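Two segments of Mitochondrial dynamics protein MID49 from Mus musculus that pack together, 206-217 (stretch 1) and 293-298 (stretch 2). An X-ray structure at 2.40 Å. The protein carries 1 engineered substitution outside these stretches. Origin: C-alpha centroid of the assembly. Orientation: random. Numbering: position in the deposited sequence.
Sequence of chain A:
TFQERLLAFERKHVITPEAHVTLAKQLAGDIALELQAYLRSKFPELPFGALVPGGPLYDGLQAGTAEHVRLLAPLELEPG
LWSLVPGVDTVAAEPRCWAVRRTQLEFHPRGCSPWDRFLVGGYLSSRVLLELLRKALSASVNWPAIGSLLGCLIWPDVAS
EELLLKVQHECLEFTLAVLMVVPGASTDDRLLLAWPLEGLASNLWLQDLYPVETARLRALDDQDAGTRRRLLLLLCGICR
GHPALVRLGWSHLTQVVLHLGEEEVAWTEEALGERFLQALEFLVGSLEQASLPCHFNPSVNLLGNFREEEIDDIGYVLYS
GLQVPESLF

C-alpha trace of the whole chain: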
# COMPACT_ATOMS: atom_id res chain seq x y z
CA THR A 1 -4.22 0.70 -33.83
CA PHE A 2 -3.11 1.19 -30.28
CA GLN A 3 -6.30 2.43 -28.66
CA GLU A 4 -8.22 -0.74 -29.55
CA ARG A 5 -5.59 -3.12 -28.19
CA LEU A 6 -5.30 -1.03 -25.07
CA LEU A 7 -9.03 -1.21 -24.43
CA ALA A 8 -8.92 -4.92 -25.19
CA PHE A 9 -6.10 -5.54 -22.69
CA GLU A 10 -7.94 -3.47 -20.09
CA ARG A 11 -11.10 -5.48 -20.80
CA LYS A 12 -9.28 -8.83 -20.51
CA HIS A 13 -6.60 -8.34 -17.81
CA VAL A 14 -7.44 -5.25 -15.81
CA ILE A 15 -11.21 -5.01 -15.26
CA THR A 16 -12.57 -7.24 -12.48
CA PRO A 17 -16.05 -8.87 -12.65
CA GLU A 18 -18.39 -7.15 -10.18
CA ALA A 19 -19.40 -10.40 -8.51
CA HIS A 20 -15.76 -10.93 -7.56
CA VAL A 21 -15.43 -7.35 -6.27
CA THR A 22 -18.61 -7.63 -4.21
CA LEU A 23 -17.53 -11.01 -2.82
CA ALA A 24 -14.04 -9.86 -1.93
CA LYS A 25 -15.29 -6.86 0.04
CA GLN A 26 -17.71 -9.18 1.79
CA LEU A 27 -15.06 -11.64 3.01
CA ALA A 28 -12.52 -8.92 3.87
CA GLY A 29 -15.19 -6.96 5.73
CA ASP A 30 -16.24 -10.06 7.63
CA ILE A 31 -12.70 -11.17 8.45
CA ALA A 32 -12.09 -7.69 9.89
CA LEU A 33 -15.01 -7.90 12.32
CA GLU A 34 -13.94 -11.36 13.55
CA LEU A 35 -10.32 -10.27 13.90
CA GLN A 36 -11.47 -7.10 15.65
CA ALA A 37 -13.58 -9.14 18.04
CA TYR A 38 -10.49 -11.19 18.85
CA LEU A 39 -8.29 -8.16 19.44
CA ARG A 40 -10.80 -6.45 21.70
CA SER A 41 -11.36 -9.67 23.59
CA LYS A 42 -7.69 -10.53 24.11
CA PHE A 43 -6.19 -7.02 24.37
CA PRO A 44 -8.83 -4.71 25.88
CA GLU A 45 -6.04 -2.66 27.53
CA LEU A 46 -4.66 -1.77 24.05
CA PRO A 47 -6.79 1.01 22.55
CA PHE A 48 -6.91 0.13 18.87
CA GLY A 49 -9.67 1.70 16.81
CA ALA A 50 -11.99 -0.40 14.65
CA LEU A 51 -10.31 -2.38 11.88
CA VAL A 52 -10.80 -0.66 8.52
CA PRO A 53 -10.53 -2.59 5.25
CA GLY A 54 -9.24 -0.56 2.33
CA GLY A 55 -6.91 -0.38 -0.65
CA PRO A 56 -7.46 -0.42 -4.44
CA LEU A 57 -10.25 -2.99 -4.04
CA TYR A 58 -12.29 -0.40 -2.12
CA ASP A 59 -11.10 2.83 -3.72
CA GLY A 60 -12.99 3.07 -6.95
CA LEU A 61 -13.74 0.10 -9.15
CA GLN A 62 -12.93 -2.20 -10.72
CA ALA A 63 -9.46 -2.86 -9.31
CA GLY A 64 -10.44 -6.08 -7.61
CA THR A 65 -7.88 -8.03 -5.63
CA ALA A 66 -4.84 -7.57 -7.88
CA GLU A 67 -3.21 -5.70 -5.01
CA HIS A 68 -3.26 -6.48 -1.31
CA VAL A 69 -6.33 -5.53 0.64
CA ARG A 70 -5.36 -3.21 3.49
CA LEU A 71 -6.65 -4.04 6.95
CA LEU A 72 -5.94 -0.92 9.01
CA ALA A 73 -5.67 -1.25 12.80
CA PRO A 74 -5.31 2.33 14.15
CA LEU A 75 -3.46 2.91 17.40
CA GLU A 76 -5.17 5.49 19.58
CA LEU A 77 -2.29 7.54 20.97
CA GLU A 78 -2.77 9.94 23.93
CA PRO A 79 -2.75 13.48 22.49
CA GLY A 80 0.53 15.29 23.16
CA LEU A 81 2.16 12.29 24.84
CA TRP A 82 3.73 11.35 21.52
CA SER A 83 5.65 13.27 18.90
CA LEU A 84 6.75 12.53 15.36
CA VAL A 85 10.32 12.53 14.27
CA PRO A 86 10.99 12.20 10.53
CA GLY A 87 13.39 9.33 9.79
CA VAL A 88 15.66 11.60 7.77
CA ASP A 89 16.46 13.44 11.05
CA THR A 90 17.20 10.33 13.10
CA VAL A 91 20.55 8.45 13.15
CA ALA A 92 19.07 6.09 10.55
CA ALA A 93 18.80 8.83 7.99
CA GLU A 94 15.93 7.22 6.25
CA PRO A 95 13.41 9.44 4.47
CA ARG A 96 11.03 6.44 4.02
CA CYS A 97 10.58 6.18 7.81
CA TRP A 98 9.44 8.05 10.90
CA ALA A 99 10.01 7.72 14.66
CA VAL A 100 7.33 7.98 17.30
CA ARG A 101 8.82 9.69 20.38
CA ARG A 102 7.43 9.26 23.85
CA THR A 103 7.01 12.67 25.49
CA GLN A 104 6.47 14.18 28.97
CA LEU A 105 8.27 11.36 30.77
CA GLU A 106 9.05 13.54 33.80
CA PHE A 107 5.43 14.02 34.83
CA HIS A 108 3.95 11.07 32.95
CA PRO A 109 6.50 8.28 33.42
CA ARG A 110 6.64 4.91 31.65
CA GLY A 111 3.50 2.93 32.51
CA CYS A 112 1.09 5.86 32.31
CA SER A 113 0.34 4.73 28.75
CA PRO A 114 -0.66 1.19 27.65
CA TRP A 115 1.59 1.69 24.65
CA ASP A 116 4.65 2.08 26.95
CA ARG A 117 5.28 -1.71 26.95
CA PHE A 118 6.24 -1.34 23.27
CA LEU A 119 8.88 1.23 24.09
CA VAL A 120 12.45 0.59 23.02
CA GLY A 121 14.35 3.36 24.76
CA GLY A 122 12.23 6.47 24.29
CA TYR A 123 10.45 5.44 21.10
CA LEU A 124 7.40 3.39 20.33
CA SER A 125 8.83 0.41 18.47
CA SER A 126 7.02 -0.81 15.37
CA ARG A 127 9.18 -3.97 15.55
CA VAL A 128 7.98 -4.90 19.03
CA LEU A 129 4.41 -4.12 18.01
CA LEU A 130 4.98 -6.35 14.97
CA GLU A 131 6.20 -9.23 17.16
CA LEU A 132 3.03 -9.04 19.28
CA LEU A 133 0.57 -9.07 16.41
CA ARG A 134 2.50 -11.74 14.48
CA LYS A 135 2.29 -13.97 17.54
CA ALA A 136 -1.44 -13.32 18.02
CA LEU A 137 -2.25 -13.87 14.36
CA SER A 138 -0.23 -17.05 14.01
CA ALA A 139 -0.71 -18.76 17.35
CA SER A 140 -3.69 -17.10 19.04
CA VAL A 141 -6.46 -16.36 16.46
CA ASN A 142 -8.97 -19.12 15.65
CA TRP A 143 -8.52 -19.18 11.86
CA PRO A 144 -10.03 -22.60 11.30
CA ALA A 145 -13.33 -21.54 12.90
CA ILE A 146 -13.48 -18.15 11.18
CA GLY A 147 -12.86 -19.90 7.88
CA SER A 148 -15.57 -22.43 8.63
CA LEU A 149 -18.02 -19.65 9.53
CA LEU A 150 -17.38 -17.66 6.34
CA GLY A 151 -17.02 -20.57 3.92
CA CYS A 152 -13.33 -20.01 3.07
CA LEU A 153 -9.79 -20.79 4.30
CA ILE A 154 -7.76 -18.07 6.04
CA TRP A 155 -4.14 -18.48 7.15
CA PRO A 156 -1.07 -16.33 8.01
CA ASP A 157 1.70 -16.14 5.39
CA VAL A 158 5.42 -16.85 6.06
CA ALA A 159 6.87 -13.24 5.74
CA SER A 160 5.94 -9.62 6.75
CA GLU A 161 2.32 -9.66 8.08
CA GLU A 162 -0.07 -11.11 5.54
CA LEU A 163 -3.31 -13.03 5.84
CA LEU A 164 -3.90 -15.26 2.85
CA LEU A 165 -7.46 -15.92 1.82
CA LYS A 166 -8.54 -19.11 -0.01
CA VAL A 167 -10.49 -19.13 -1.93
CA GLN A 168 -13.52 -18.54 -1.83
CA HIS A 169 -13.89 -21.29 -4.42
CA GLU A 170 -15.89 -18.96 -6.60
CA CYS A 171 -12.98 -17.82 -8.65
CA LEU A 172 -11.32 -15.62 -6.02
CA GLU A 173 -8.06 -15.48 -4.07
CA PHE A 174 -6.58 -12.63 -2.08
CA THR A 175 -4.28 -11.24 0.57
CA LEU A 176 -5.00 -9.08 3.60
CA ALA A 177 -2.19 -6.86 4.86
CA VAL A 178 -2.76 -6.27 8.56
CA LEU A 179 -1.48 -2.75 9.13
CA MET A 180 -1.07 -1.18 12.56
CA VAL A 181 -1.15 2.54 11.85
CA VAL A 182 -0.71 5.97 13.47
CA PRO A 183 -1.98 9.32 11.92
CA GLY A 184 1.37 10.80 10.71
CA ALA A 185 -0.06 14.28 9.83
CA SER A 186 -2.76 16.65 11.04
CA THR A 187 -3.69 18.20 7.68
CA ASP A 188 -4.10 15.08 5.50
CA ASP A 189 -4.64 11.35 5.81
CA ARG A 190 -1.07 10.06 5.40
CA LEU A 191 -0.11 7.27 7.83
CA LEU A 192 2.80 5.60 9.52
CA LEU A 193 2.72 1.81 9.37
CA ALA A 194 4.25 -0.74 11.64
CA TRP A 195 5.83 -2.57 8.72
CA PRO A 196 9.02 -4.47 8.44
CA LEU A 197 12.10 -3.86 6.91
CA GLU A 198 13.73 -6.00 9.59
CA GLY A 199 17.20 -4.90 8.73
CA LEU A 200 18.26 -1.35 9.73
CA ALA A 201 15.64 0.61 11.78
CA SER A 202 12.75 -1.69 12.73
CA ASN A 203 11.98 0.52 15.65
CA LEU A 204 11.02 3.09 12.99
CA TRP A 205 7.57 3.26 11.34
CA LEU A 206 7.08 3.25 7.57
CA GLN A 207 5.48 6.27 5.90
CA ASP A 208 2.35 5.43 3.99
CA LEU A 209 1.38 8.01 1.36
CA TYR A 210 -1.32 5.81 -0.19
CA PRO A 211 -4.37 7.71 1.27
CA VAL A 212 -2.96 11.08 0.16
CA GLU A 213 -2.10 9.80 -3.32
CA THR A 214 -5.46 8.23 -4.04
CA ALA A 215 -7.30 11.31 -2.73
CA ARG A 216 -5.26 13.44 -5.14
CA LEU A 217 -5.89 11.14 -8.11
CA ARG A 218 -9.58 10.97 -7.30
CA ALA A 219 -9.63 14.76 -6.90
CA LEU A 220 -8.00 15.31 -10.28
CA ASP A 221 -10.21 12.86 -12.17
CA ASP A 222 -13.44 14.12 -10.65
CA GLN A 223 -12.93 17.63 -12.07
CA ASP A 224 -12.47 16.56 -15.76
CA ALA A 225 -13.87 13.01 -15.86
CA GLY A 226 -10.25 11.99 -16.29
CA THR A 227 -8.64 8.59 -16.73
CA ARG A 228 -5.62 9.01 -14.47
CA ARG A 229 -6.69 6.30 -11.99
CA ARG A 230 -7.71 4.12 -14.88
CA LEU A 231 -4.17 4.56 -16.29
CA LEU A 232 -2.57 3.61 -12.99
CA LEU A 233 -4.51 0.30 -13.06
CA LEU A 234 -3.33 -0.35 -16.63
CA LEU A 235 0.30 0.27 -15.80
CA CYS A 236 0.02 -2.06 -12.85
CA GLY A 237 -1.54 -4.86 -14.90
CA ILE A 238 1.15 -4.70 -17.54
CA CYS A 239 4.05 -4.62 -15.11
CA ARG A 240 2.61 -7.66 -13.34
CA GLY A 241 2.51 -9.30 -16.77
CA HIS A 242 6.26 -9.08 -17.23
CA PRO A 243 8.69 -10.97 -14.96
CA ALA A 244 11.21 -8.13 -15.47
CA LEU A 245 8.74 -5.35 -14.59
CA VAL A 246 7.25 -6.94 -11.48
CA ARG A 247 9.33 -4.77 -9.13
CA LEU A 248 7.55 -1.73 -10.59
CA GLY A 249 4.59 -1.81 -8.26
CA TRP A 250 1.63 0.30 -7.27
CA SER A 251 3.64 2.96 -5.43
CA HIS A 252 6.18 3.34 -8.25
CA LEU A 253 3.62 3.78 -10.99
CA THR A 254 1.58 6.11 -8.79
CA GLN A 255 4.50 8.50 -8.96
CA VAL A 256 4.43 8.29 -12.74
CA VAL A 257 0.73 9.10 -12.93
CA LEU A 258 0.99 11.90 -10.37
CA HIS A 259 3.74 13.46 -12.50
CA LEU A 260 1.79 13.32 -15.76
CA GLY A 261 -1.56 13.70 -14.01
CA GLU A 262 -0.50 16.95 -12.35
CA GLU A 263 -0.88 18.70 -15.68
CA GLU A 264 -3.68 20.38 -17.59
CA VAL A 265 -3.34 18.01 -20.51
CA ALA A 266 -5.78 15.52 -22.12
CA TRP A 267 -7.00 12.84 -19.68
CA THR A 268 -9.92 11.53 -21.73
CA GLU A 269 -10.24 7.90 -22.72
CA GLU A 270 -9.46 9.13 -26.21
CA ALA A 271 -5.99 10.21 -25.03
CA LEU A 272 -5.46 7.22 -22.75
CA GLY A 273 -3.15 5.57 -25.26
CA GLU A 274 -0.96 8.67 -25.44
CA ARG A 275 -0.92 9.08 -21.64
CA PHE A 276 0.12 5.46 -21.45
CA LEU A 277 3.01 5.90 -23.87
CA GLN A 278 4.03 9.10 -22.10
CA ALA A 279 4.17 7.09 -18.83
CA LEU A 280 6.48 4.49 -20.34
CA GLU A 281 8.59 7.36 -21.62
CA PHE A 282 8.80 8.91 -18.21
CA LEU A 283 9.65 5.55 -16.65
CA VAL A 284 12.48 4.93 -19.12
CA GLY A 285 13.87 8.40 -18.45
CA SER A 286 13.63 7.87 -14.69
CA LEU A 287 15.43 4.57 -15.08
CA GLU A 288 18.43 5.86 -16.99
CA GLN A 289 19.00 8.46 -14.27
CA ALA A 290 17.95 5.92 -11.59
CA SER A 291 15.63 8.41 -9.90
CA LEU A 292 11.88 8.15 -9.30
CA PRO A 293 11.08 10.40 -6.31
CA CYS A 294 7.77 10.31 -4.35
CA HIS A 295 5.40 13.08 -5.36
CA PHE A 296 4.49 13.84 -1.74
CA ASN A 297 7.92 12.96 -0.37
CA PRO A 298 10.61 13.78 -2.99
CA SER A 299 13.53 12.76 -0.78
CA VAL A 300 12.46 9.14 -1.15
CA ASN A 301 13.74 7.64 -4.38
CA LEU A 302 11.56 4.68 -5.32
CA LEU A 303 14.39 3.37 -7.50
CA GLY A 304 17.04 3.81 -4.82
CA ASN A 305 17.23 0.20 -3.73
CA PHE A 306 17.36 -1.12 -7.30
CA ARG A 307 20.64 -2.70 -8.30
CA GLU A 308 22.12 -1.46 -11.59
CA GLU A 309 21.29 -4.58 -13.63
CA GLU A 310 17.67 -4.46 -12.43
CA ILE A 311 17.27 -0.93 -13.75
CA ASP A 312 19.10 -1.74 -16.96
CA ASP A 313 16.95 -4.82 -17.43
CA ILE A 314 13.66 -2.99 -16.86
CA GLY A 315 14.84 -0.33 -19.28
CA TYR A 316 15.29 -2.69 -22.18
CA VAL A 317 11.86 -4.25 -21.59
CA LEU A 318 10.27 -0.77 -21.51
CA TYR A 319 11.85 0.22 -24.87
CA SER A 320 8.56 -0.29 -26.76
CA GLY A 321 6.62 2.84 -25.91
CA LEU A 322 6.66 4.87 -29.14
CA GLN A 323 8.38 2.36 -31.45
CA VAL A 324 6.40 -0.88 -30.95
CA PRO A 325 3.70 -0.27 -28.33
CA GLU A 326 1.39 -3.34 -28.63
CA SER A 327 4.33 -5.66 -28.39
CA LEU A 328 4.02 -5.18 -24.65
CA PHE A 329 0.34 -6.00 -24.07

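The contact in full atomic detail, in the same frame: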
# COMPACT_ATOMS: atom_id res chain seq x y z
N LEU A 206 6.96 2.98 8.99
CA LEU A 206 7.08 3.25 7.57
C LEU A 206 6.02 4.29 7.13
O LEU A 206 4.83 4.20 7.49
CB LEU A 206 6.93 1.95 6.79
CG LEU A 206 7.16 1.97 5.30
CD1 LEU A 206 8.66 2.06 5.06
CD2 LEU A 206 6.60 0.73 4.69
N GLN A 207 6.44 5.28 6.38
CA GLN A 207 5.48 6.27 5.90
C GLN A 207 4.59 5.65 4.84
O GLN A 207 5.07 5.00 3.91
CB GLN A 207 6.18 7.49 5.32
CG GLN A 207 5.20 8.51 4.78
CD GLN A 207 5.90 9.68 4.12
OE1 GLN A 207 6.68 9.51 3.18
NE2 GLN A 207 5.63 10.89 4.62
N ASP A 208 3.30 5.89 4.97
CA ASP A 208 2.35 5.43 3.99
C ASP A 208 1.65 6.62 3.35
O ASP A 208 0.84 7.28 4.00
CB ASP A 208 1.34 4.51 4.64
CG ASP A 208 0.22 4.12 3.68
OD1 ASP A 208 0.54 3.89 2.50
OD2 ASP A 208 -0.96 4.08 4.10
N LEU A 209 1.98 6.89 2.09
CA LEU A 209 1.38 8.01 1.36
C LEU A 209 0.14 7.59 0.55
O LEU A 209 -0.46 8.42 -0.13
CB LEU A 209 2.39 8.67 0.43
CG LEU A 209 3.55 9.36 1.17
CD1 LEU A 209 4.57 10.01 0.21
CD2 LEU A 209 3.02 10.38 2.19
N TYR A 210 -0.24 6.32 0.64
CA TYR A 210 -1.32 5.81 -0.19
C TYR A 210 -2.64 6.63 -0.07
O TYR A 210 -3.21 7.01 -1.09
CB TYR A 210 -1.57 4.32 0.11
CG TYR A 210 -2.80 3.77 -0.58
CD1 TYR A 210 -2.72 3.23 -1.86
CD2 TYR A 210 -4.04 3.82 0.05
CE1 TYR A 210 -3.84 2.75 -2.51
CE2 TYR A 210 -5.16 3.35 -0.59
CZ TYR A 210 -5.06 2.80 -1.87
OH TYR A 210 -6.19 2.35 -2.49
N PRO A 211 -3.11 6.94 1.16
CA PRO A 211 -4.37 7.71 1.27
C PRO A 211 -4.30 9.10 0.64
O PRO A 211 -5.28 9.59 0.08
CB PRO A 211 -4.59 7.83 2.78
CG PRO A 211 -3.85 6.67 3.37
CD PRO A 211 -2.61 6.55 2.50
N VAL A 212 -3.15 9.76 0.75
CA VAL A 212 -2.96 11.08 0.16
C VAL A 212 -2.95 11.02 -1.36
O VAL A 212 -3.57 11.85 -2.02
CB VAL A 212 -1.64 11.72 0.64
CG1 VAL A 212 -1.45 13.07 -0.02
CG2 VAL A 212 -1.62 11.84 2.15
N GLU A 213 -2.24 10.02 -1.89
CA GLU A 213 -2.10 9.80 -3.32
C GLU A 213 -3.43 9.49 -3.98
O GLU A 213 -3.75 10.03 -5.04
CB GLU A 213 -1.09 8.68 -3.61
CG GLU A 213 0.32 9.01 -3.17
CD GLU A 213 1.25 7.80 -3.14
OE1 GLU A 213 0.77 6.65 -3.02
OE2 GLU A 213 2.48 8.01 -3.20
N THR A 214 -4.21 8.59 -3.39
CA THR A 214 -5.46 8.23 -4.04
C THR A 214 -6.48 9.36 -3.91
O THR A 214 -7.31 9.53 -4.79
CB THR A 214 -6.06 6.90 -3.50
OG1 THR A 214 -6.66 7.11 -2.23
CG2 THR A 214 -4.97 5.84 -3.39
N ALA A 215 -6.42 10.15 -2.84
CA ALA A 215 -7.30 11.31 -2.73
C ALA A 215 -6.99 12.33 -3.83
O ALA A 215 -7.90 12.94 -4.40
CB ALA A 215 -7.20 11.96 -1.38
N ARG A 216 -5.70 12.49 -4.12
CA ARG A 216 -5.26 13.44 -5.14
C ARG A 216 -5.71 12.99 -6.54
O ARG A 216 -6.25 13.77 -7.32
CB ARG A 216 -3.74 13.58 -5.08
CG ARG A 216 -3.17 14.61 -6.05
CD ARG A 216 -3.89 15.95 -5.89
NE ARG A 216 -3.32 16.99 -6.73
CZ ARG A 216 -3.93 18.15 -7.02
NH1 ARG A 216 -5.14 18.41 -6.53
NH2 ARG A 216 -3.34 19.05 -7.79
N LEU A 217 -5.51 11.71 -6.83
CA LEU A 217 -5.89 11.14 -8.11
C LEU A 217 -7.40 11.18 -8.31
O LEU A 217 -7.87 11.48 -9.41
CB LEU A 217 -5.39 9.70 -8.22
CG LEU A 217 -3.89 9.66 -8.46
CD1 LEU A 217 -3.38 8.25 -8.47
CD2 LEU A 217 -3.55 10.40 -9.75
N PRO A 293 11.42 9.89 -7.65
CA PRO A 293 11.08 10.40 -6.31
C PRO A 293 9.58 10.35 -5.99
O PRO A 293 8.79 10.41 -6.91
CB PRO A 293 11.60 11.85 -6.34
CG PRO A 293 11.72 12.20 -7.79
CD PRO A 293 11.94 10.93 -8.56
N CYS A 294 9.20 10.25 -4.71
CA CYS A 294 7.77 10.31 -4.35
C CYS A 294 7.22 11.70 -4.53
O CYS A 294 7.83 12.66 -4.09
CB CYS A 294 7.49 9.91 -2.91
SG CYS A 294 7.18 8.23 -2.65
N HIS A 295 6.04 11.79 -5.13
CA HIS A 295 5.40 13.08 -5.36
C HIS A 295 5.21 13.88 -4.06
O HIS A 295 5.46 15.08 -4.01
CB HIS A 295 4.07 12.89 -6.06
CG HIS A 295 3.48 14.17 -6.58
ND1 HIS A 295 2.52 14.88 -5.88
CD2 HIS A 295 3.73 14.88 -7.70
CE1 HIS A 295 2.19 15.96 -6.57
NE2 HIS A 295 2.92 15.98 -7.67
N PHE A 296 4.79 13.20 -3.01
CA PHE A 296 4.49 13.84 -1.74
C PHE A 296 5.61 13.64 -0.73
O PHE A 296 5.45 13.97 0.44
CB PHE A 296 3.18 13.30 -1.16
CG PHE A 296 1.96 13.70 -1.93
CD1 PHE A 296 1.43 14.97 -1.79
CD2 PHE A 296 1.32 12.78 -2.77
CE1 PHE A 296 0.30 15.35 -2.48
CE2 PHE A 296 0.18 13.15 -3.46
CZ PHE A 296 -0.33 14.45 -3.32
N ASN A 297 6.71 13.06 -1.17
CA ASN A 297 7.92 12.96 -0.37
C ASN A 297 9.13 12.74 -1.27
O ASN A 297 9.67 11.63 -1.35
CB ASN A 297 7.83 11.82 0.64
CG ASN A 297 8.99 11.81 1.61
OD1 ASN A 297 9.79 12.74 1.63
ND2 ASN A 297 9.09 10.76 2.41
N PRO A 298 9.59 13.82 -1.93
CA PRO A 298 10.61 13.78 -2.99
C PRO A 298 11.98 13.26 -2.56
O PRO A 298 12.77 12.84 -3.42
CB PRO A 298 10.69 15.25 -3.43
CG PRO A 298 9.32 15.78 -3.14
CD PRO A 298 8.93 15.14 -1.85
O HOH W 1 3.84 10.13 -3.58

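The phenyl ring of Phe296 lies against the start of a helix, with a methyl group almost exactly over its centre. Val212 CG1 sits 3.6 Å from the centroid of the Phe296 ring, only 5° off the ring normal. This is a CH-pi contact: a methyl C-H faces the electron-rich ring. The closest atom pair of these two residues is Val212 CG1 and Phe296 CZ, at 3.7 Å.

Phe296 gives up more surface to this contact than any other residue here. Arg216 follows Val212 by one helical turn, and its CB meets the ring edge, 3.9 Å from Phe296 CZ. Glu213 CG approaches obliquely, 3.9 Å from Phe296 CD2. Thus the aliphatic parts of two charged side chains also pack against the ring.

Stretch 1 runs from strand to helix. Asp208 caps the helix start, with Tyr210 N donating to Asp208 OD1 at 3.2 Å. Stretch 2 folds into a type I turn from Cys294 to Asn297, closed by Asn297 N donating to Cys294 O at 3.2 Å. No direct backbone hydrogen bond joins the stretches; the nearest CA atoms, those of Leu209 and Phe296, are 7.3 Å apart. Side chains fill the gap.

Leu209 points toward the turn. Its CD1 lies 3.8 Å from Phe296 CB, 3.8 Å from Asn297 CB and 4.3 Å from Cys294 SG. These are van der Waals contacts.

One direct hydrogen bond crosses the interface. Asn297 ND2 donates to Gln207 OE1 at 2.8 Å, amide to amide. The extended chi1 and chi2 of Gln207, both t, carry its amide out to the turn.

Water 1 adds a bridge. It donates to Glu213 OE2 at 2.5 Å and accepts from Phe296 N at 3.3 Å. The carboxylate is thereby linked to the turn backbone.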